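Long-range contact in chorismate mutase (Clostridium thermocellum, PDB 1XHO), which probably catalyses the Claisen rearrangement of chorismate to prephenate at the start of the branch to phenylalanine and tyrosine, as a trimeric enzyme of the AroH (type I) class: residues N44-K58 with L82-W96. Residues are numbered along the deposited sequence; the frame is centred on the assembly and turned at random.
Sequences NTADEIVAETQKLLK and LDAAFPAIAARNMGW
The side-chain amide of N44, the residue before the N-cap T45 of helix 46-63, grips the backbone of D83 and A84. CB of N44 rests on CD2 of L82. Beyond it CG, anti to the backbone N (chi1 -177°), carries OD1 to two backbone donors, D83 N at 2.9 Å and A84 N at 3.1 Å; the first comes from above the carbonyl plane, the second is only moderately tilted from it. ND2 gives a nearly straight bond, in its own amide plane, to D83 OD1 at 2.9 Å, meeting the carboxylate from above. Three bonds thus fix the rotation of this amide. CD1 of I49 then packs against A84 and A85, and T53 CG2 lies 3.4 Å from P87 O, while T53 OG1 bonds back to I49 O. Where helix 89-93 crosses at -63°, the CB of A90 is a knob among V50, T53, Q54 and L57, 3.4 Å from V50 O; the segment axes approach to 8.5 Å, consistent with so small a side chain at the crossing. Q54 OE1 accepts a weak bond from N93 ND2. L57 CB touches the selenium of M94 (selenomethionine), and W96 CZ3 lies 3.9 Å from L57 CB. T53 and L57 also reach strand 116-124, and P87 packs on I107 of the second subunit. Polar bonds therefore anchor the loop end, while a mainly apolar seam, with one weak amide bond at its side, packs the short helix against the long one.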
ATOM      1  N   ASN C  44      -6.074 -17.080 -15.281  1.00 36.28           N
ATOM      2  CA  ASN C  44      -4.854 -16.289 -15.297  1.00 36.71           C
ATOM      3  C   ASN C  44      -4.489 -15.878 -16.737  1.00 35.56           C
ATOM      4  O   ASN C  44      -3.567 -16.431 -17.342  1.00 37.61           O
ATOM      5  CB  ASN C  44      -3.706 -17.077 -14.648  1.00 35.81           C
ATOM      6  CG  ASN C  44      -2.410 -16.276 -14.579  1.00 36.58           C
ATOM      7  OD1 ASN C  44      -2.430 -15.054 -14.434  1.00 35.44           O
ATOM      8  ND2 ASN C  44      -1.281 -16.963 -14.702  1.00 34.74           N
ATOM      9  N   THR C  45      -5.235 -14.915 -17.275  1.00 34.15           N
ATOM     10  CA  THR C  45      -4.971 -14.360 -18.598  1.00 35.84           C
ATOM     11  C   THR C  45      -5.031 -12.836 -18.527  1.00 34.45           C
ATOM     12  O   THR C  45      -5.697 -12.290 -17.659  1.00 33.32           O
ATOM     13  CB  THR C  45      -5.990 -14.870 -19.657  1.00 37.27           C
ATOM     14  OG1 THR C  45      -7.326 -14.674 -19.182  1.00 39.81           O
ATOM     15  CG2 THR C  45      -5.784 -16.335 -19.936  1.00 36.94           C
ATOM     16  N   ALA C  46      -4.318 -12.167 -19.434  1.00 33.91           N
ATOM     17  CA  ALA C  46      -4.261 -10.702 -19.480  1.00 35.58           C
ATOM     18  C   ALA C  46      -5.613 -10.058 -19.779  1.00 37.74           C
ATOM     19  O   ALA C  46      -5.902  -8.959 -19.293  1.00 36.26           O
ATOM     20  CB  ALA C  46      -3.224 -10.238 -20.517  1.00 35.20           C
ATOM     21  N   ASP C  47      -6.430 -10.738 -20.581  1.00 41.02           N
ATOM     22  CA  ASP C  47      -7.758 -10.235 -20.954  1.00 41.80           C
ATOM     23  C   ASP C  47      -8.717 -10.263 -19.779  1.00 39.22           C
ATOM     24  O   ASP C  47      -9.445  -9.299 -19.557  1.00 39.78           O
ATOM     25  CB  ASP C  47      -8.341 -11.036 -22.131  1.00 44.34           C
ATOM     26  CG  ASP C  47      -7.769 -10.602 -23.473  1.00 47.53           C
ATOM     27  OD1 ASP C  47      -7.649  -9.379 -23.709  1.00 49.52           O
ATOM     28  OD2 ASP C  47      -7.445 -11.484 -24.299  1.00 49.77           O
ATOM     29  N   GLU C  48      -8.703 -11.366 -19.034  1.00 38.76           N
ATOM     30  CA  GLU C  48      -9.564 -11.529 -17.868  1.00 40.06           C
ATOM     31  C   GLU C  48      -9.175 -10.583 -16.729  1.00 37.62           C
ATOM     32  O   GLU C  48     -10.035  -9.913 -16.147  1.00 34.95           O
ATOM     33  CB  GLU C  48      -9.527 -12.981 -17.363  1.00 42.36           C
ATOM     34  CG  GLU C  48     -10.389 -13.939 -18.165  1.00 45.35           C
ATOM     35  CD  GLU C  48     -11.871 -13.630 -18.031  1.00 47.46           C
ATOM     36  OE1 GLU C  48     -12.446 -13.883 -16.942  1.00 49.09           O
ATOM     37  OE2 GLU C  48     -12.457 -13.124 -19.017  1.00 48.82           O
ATOM     38  N   ILE C  49      -7.881 -10.549 -16.415  1.00 35.10           N
ATOM     39  CA  ILE C  49      -7.341  -9.668 -15.371  1.00 33.22           C
ATOM     40  C   ILE C  49      -7.713  -8.205 -15.636  1.00 31.86           C
ATOM     41  O   ILE C  49      -8.195  -7.508 -14.745  1.00 31.42           O
ATOM     42  CB  ILE C  49      -5.798  -9.807 -15.253  1.00 30.72           C
ATOM     43  CG1 ILE C  49      -5.442 -11.152 -14.611  1.00 31.72           C
ATOM     44  CG2 ILE C  49      -5.209  -8.662 -14.426  1.00 31.66           C
ATOM     45  CD1 ILE C  49      -3.954 -11.560 -14.754  1.00 30.97           C
ATOM     46  N   VAL C  50      -7.496  -7.756 -16.867  1.00 31.24           N
ATOM     47  CA  VAL C  50      -7.714  -6.349 -17.220  1.00 30.48           C
ATOM     48  C   VAL C  50      -9.197  -6.002 -17.277  1.00 28.76           C
ATOM     49  O   VAL C  50      -9.606  -4.972 -16.762  1.00 28.73           O
ATOM     50  CB  VAL C  50      -6.998  -5.980 -18.556  1.00 29.44           C
ATOM     51  CG1 VAL C  50      -7.361  -4.566 -19.016  1.00 28.20           C
ATOM     52  CG2 VAL C  50      -5.482  -6.102 -18.389  1.00 29.93           C
ATOM     53  N   ALA C  51      -9.993  -6.867 -17.897  1.00 30.41           N
ATOM     54  CA  ALA C  51     -11.423  -6.617 -18.069  1.00 29.81           C
ATOM     55  C   ALA C  51     -12.167  -6.685 -16.739  1.00 29.16           C
ATOM     56  O   ALA C  51     -13.009  -5.847 -16.458  1.00 32.08           O
ATOM     57  CB  ALA C  51     -12.022  -7.611 -19.070  1.00 29.99           C
ATOM     58  N   GLU C  52     -11.861  -7.677 -15.915  1.00 31.25           N
ATOM     59  CA  GLU C  52     -12.520  -7.784 -14.607  1.00 32.14           C
ATOM     60  C   GLU C  52     -12.095  -6.681 -13.650  1.00 31.32           C
ATOM     61  O   GLU C  52     -12.894  -6.248 -12.814  1.00 30.09           O
ATOM     62  CB  GLU C  52     -12.306  -9.164 -13.982  1.00 33.57           C
ATOM     63  CG  GLU C  52     -13.042 -10.281 -14.731  1.00 35.81           C
ATOM     64  CD  GLU C  52     -14.495  -9.942 -15.006  1.00 37.68           C
ATOM     65  OE1 GLU C  52     -15.192  -9.495 -14.071  1.00 36.62           O
ATOM     66  OE2 GLU C  52     -14.932 -10.101 -16.165  1.00 41.75           O
ATOM     67  N   THR C  53     -10.852  -6.208 -13.788  1.00 29.83           N
ATOM     68  CA  THR C  53     -10.395  -5.080 -13.008  1.00 28.54           C
ATOM     69  C   THR C  53     -11.123  -3.813 -13.453  1.00 27.45           C
ATOM     70  O   THR C  53     -11.488  -2.993 -12.619  1.00 26.37           O
ATOM     71  CB  THR C  53      -8.850  -4.886 -13.070  1.00 27.13           C
ATOM     72  OG1 THR C  53      -8.199  -6.062 -12.579  1.00 27.18           O
ATOM     73  CG2 THR C  53      -8.412  -3.678 -12.216  1.00 25.10           C
ATOM     74  N   GLN C  54     -11.330  -3.671 -14.759  1.00 29.66           N
ATOM     75  CA  GLN C  54     -11.998  -2.499 -15.344  1.00 30.84           C
ATOM     76  C   GLN C  54     -13.459  -2.389 -14.885  1.00 29.82           C
ATOM     77  O   GLN C  54     -13.932  -1.311 -14.515  1.00 26.09           O
ATOM     78  CB  GLN C  54     -11.929  -2.590 -16.873  1.00 33.83           C
ATOM     79  CG  GLN C  54     -12.087  -1.251 -17.619  1.00 36.15           C
ATOM     80  CD  GLN C  54     -11.633  -1.326 -19.077  1.00 37.82           C
ATOM     81  OE1 GLN C  54     -10.805  -2.178 -19.452  1.00 42.08           O
ATOM     82  NE2 GLN C  54     -12.160  -0.426 -19.904  1.00 38.72           N
ATOM     83  N   LYS C  55     -14.164  -3.514 -14.898  1.00 29.71           N
ATOM     84  CA  LYS C  55     -15.547  -3.557 -14.424  1.00 30.90           C
ATOM     85  C   LYS C  55     -15.624  -3.183 -12.942  1.00 30.13           C
ATOM     86  O   LYS C  55     -16.529  -2.460 -12.522  1.00 31.78           O
ATOM     87  CB  LYS C  55     -16.167  -4.945 -14.667  1.00 30.99           C
ATOM     88  N   LEU C  56     -14.661  -3.669 -12.162  1.00 28.39           N
ATOM     89  CA  LEU C  56     -14.584  -3.363 -10.738  1.00 27.95           C
ATOM     90  C   LEU C  56     -14.359  -1.867 -10.489  1.00 26.46           C
ATOM     91  O   LEU C  56     -15.056  -1.270  -9.678  1.00 26.84           O
ATOM     92  CB  LEU C  56     -13.486  -4.210 -10.067  1.00 27.05           C
ATOM     93  CG  LEU C  56     -13.192  -3.966  -8.584  1.00 26.52           C
ATOM     94  CD1 LEU C  56     -14.456  -4.071  -7.724  1.00 26.67           C
ATOM     95  CD2 LEU C  56     -12.105  -4.937  -8.096  1.00 26.32           C
ATOM     96  N   LEU C  57     -13.393  -1.272 -11.186  1.00 27.17           N
ATOM     97  CA  LEU C  57     -13.127   0.171 -11.072  1.00 27.86           C
ATOM     98  C   LEU C  57     -14.332   1.021 -11.498  1.00 29.75           C
ATOM     99  O   LEU C  57     -14.629   2.017 -10.862  1.00 30.73           O
ATOM    100  CB  LEU C  57     -11.915   0.569 -11.919  1.00 27.93           C
ATOM    101  CG  LEU C  57     -10.567  -0.041 -11.532  1.00 30.52           C
ATOM    102  CD1 LEU C  57      -9.495   0.268 -12.609  1.00 28.78           C
ATOM    103  CD2 LEU C  57     -10.140   0.442 -10.139  1.00 30.06           C
ATOM    104  N   LYS C  58     -14.993   0.629 -12.584  1.00 34.48           N
ATOM    105  CA  LYS C  58     -16.175   1.341 -13.106  1.00 37.48           C
ATOM    106  C   LYS C  58     -17.304   1.309 -12.073  1.00 37.53           C
ATOM    107  O   LYS C  58     -17.826   2.345 -11.680  1.00 37.73           O
ATOM    108  CB  LYS C  58     -16.610   0.716 -14.449  1.00 40.76           C
ATOM    109  CG  LYS C  58     -17.883   1.293 -15.104  1.00 42.50           C
ATOM    110  CD  LYS C  58     -17.936   2.826 -15.116  1.00 45.16           C
ATOM    111  CE  LYS C  58     -19.132   3.334 -15.928  1.00 46.58           C
ATOM    112  NZ  LYS C  58     -18.929   3.206 -17.406  1.00 49.08           N
ATOM    113  N   LEU C  82      -2.324 -15.353 -10.049  1.00 31.75           N
ATOM    114  CA  LEU C  82      -2.428 -14.411 -11.169  1.00 33.46           C
ATOM    115  C   LEU C  82      -1.098 -13.682 -11.414  1.00 34.30           C
ATOM    116  O   LEU C  82      -0.588 -13.002 -10.517  1.00 33.92           O
ATOM    117  CB  LEU C  82      -3.521 -13.370 -10.903  1.00 33.34           C
ATOM    118  CG  LEU C  82      -4.943 -13.871 -10.647  1.00 33.75           C
ATOM    119  CD1 LEU C  82      -5.883 -12.673 -10.433  1.00 32.42           C
ATOM    120  CD2 LEU C  82      -5.430 -14.776 -11.797  1.00 31.63           C
ATOM    121  N   ASP C  83      -0.548 -13.828 -12.623  1.00 34.45           N
ATOM    122  CA  ASP C  83       0.682 -13.113 -13.033  1.00 36.16           C
ATOM    123  C   ASP C  83       0.666 -12.625 -14.495  1.00 35.95           C
ATOM    124  O   ASP C  83       1.658 -12.087 -14.968  1.00 34.82           O
ATOM    125  CB  ASP C  83       1.932 -14.001 -12.797  1.00 35.77           C
ATOM    126  CG  ASP C  83       2.006 -15.222 -13.746  1.00 36.43           C
ATOM    127  OD1 ASP C  83       1.123 -15.400 -14.606  1.00 34.77           O
ATOM    128  OD2 ASP C  83       2.966 -16.017 -13.620  1.00 39.23           O
ATOM    129  N   ALA C  84      -0.457 -12.801 -15.197  1.00 35.67           N
ATOM    130  CA  ALA C  84      -0.497 -12.576 -16.642  1.00 35.83           C
ATOM    131  C   ALA C  84      -0.474 -11.097 -17.030  1.00 35.49           C
ATOM    132  O   ALA C  84      -0.055 -10.762 -18.138  1.00 36.87           O
ATOM    133  CB  ALA C  84      -1.712 -13.270 -17.260  1.00 35.94           C
ATOM    134  N   ALA C  85      -0.923 -10.213 -16.140  1.00 33.17           N
ATOM    135  CA  ALA C  85      -0.807  -8.772 -16.387  1.00 32.52           C
ATOM    136  C   ALA C  85      -0.983  -7.911 -15.130  1.00 32.33           C
ATOM    137  O   ALA C  85      -1.432  -8.391 -14.088  1.00 35.10           O
ATOM    138  CB  ALA C  85      -1.811  -8.339 -17.459  1.00 32.82           C
ATOM    139  N   PHE C  86      -0.612  -6.637 -15.267  1.00 30.94           N
ATOM    140  CA  PHE C  86      -0.847  -5.594 -14.274  1.00 31.95           C
ATOM    141  C   PHE C  86      -2.318  -5.167 -14.313  1.00 33.44           C
ATOM    142  O   PHE C  86      -2.787  -4.675 -15.350  1.00 33.46           O
ATOM    143  CB  PHE C  86      -0.013  -4.342 -14.594  1.00 31.71           C
ATOM    144  CG  PHE C  86       1.423  -4.396 -14.119  1.00 32.11           C
ATOM    145  CD1 PHE C  86       1.872  -3.519 -13.132  1.00 31.25           C
ATOM    146  CD2 PHE C  86       2.328  -5.280 -14.682  1.00 31.84           C
ATOM    147  CE1 PHE C  86       3.181  -3.544 -12.705  1.00 32.62           C
ATOM    148  CE2 PHE C  86       3.649  -5.314 -14.260  1.00 31.16           C
ATOM    149  CZ  PHE C  86       4.081  -4.449 -13.270  1.00 30.79           C
ATOM    150  N   PRO C  87      -3.050  -5.313 -13.191  1.00 33.83           N
ATOM    151  CA  PRO C  87      -4.432  -4.791 -13.185  1.00 33.97           C
ATOM    152  C   PRO C  87      -4.512  -3.282 -13.450  1.00 33.79           C
ATOM    153  O   PRO C  87      -5.548  -2.799 -13.912  1.00 32.94           O
ATOM    154  CB  PRO C  87      -4.935  -5.128 -11.766  1.00 33.63           C
ATOM    155  CG  PRO C  87      -4.047  -6.236 -11.294  1.00 34.22           C
ATOM    156  CD  PRO C  87      -2.699  -5.941 -11.902  1.00 33.82           C
ATOM    157  N   ALA C  88      -3.423  -2.560 -13.156  1.00 33.59           N
ATOM    158  CA  ALA C  88      -3.316  -1.115 -13.394  1.00 33.99           C
ATOM    159  C   ALA C  88      -3.554  -0.691 -14.856  1.00 33.61           C
ATOM    160  O   ALA C  88      -3.858   0.468 -15.117  1.00 31.66           O
ATOM    161  CB  ALA C  88      -1.940  -0.610 -12.931  1.00 32.94           C
ATOM    162  N   ILE C  89      -3.376  -1.615 -15.797  1.00 34.83           N
ATOM    163  CA  ILE C  89      -3.703  -1.369 -17.213  1.00 37.60           C
ATOM    164  C   ILE C  89      -5.191  -1.002 -17.392  1.00 36.53           C
ATOM    165  O   ILE C  89      -5.526  -0.187 -18.266  1.00 36.72           O
ATOM    166  CB  ILE C  89      -3.358  -2.594 -18.101  1.00 38.07           C
ATOM    167  CG1 ILE C  89      -1.845  -2.805 -18.156  1.00 39.08           C
ATOM    168  CG2 ILE C  89      -3.899  -2.407 -19.528  1.00 40.25           C
ATOM    169  CD1 ILE C  89      -1.438  -4.232 -18.532  1.00 40.04           C
ATOM    170  N   ALA C  90      -6.061  -1.588 -16.558  1.00 32.99           N
ATOM    171  CA  ALA C  90      -7.501  -1.307 -16.597  1.00 33.12           C
ATOM    172  C   ALA C  90      -7.805   0.175 -16.404  1.00 33.10           C
ATOM    173  O   ALA C  90      -8.624   0.730 -17.132  1.00 32.19           O
ATOM    174  CB  ALA C  90      -8.251  -2.142 -15.561  1.00 31.68           C
ATOM    175  N   ALA C  91      -7.135   0.809 -15.438  1.00 31.54           N
ATOM    176  CA  ALA C  91      -7.323   2.243 -15.175  1.00 32.51           C
ATOM    177  C   ALA C  91      -6.848   3.091 -16.354  1.00 35.48           C
ATOM    178  O   ALA C  91      -7.460   4.106 -16.687  1.00 34.81           O
ATOM    179  CB  ALA C  91      -6.595   2.651 -13.895  1.00 31.88           C
ATOM    180  N   ARG C  92      -5.756   2.668 -16.981  1.00 39.30           N
ATOM    181  CA  ARG C  92      -5.232   3.347 -18.161  1.00 43.63           C
ATOM    182  C   ARG C  92      -6.186   3.225 -19.367  1.00 43.04           C
ATOM    183  O   ARG C  92      -6.391   4.197 -20.076  1.00 41.17           O
ATOM    184  CB  ARG C  92      -3.842   2.813 -18.522  1.00 46.63           C
ATOM    185  CG  ARG C  92      -3.042   3.793 -19.338  1.00 51.26           C
ATOM    186  CD  ARG C  92      -1.862   3.144 -20.055  1.00 54.90           C
ATOM    187  NE  ARG C  92      -1.313   4.049 -21.066  1.00 56.02           N
ATOM    188  CZ  ARG C  92      -1.852   4.266 -22.267  1.00 57.17           C
ATOM    189  NH1 ARG C  92      -2.966   3.639 -22.643  1.00 57.89           N
ATOM    190  NH2 ARG C  92      -1.268   5.119 -23.106  1.00 57.79           N
ATOM    191  N   ASN C  93      -6.752   2.033 -19.586  1.00 44.66           N
ATOM    192  CA  ASN C  93      -7.758   1.809 -20.648  1.00 45.93           C
ATOM    193  C   ASN C  93      -8.923   2.792 -20.568  1.00 47.93           C
ATOM    194  O   ASN C  93      -9.331   3.382 -21.575  1.00 49.32           O
ATOM    195  CB  ASN C  93      -8.348   0.395 -20.564  1.00 45.93           C
ATOM    196  CG  ASN C  93      -7.378  -0.682 -20.980  1.00 45.00           C
ATOM    197  OD1 ASN C  93      -6.212  -0.419 -21.273  1.00 44.60           O
ATOM    198  ND2 ASN C  93      -7.861  -1.919 -21.009  1.00 44.31           N
HETATM  199  N   MSE C  94      -9.451   2.963 -19.361  1.00 48.01           N
HETATM  200  CA  MSE C  94     -10.613   3.820 -19.138  1.00 49.47           C
HETATM  201  C   MSE C  94     -10.255   5.304 -18.917  1.00 46.68           C
HETATM  202  O   MSE C  94     -11.068   6.086 -18.412  1.00 47.12           O
HETATM  203  CB  MSE C  94     -11.445   3.276 -17.975  1.00 50.68           C
HETATM  204  CG  MSE C  94     -10.759   3.274 -16.620  1.00 52.61           C
HETATM  205 SE   MSE C  94     -11.618   1.990 -15.407  1.00 53.85          SE
HETATM  206  CE  MSE C  94     -13.409   2.840 -15.373  1.00 53.81           C
ATOM    207  N   GLY C  95      -9.039   5.680 -19.300  1.00 43.36           N
ATOM    208  CA  GLY C  95      -8.634   7.069 -19.339  1.00 41.04           C
ATOM    209  C   GLY C  95      -8.129   7.652 -18.040  1.00 39.89           C
ATOM    210  O   GLY C  95      -7.996   8.871 -17.934  1.00 38.19           O
ATOM    211  N   TRP C  96      -7.841   6.807 -17.046  1.00 38.76           N
ATOM    212  CA  TRP C  96      -7.270   7.301 -15.790  1.00 38.41           C
ATOM    213  C   TRP C  96      -5.741   7.303 -15.909  1.00 37.65           C
ATOM    214  O   TRP C  96      -5.041   6.469 -15.332  1.00 37.76           O
ATOM    215  CB  TRP C  96      -7.758   6.501 -14.571  1.00 38.66           C
ATOM    216  CG  TRP C  96      -9.260   6.527 -14.350  1.00 38.40           C
ATOM    217  CD1 TRP C  96     -10.178   7.314 -14.993  1.00 38.65           C
ATOM    218  CD2 TRP C  96     -10.001   5.751 -13.396  1.00 38.40           C
ATOM    219  NE1 TRP C  96     -11.439   7.056 -14.515  1.00 38.43           N
ATOM    220  CE2 TRP C  96     -11.359   6.106 -13.530  1.00 37.77           C
ATOM    221  CE3 TRP C  96      -9.648   4.779 -12.449  1.00 38.07           C
ATOM    222  CZ2 TRP C  96     -12.364   5.524 -12.757  1.00 38.25           C
ATOM    223  CZ3 TRP C  96     -10.652   4.209 -11.671  1.00 38.36           C
ATOM    224  CH2 TRP C  96     -11.989   4.581 -11.831  1.00 38.38           C
TER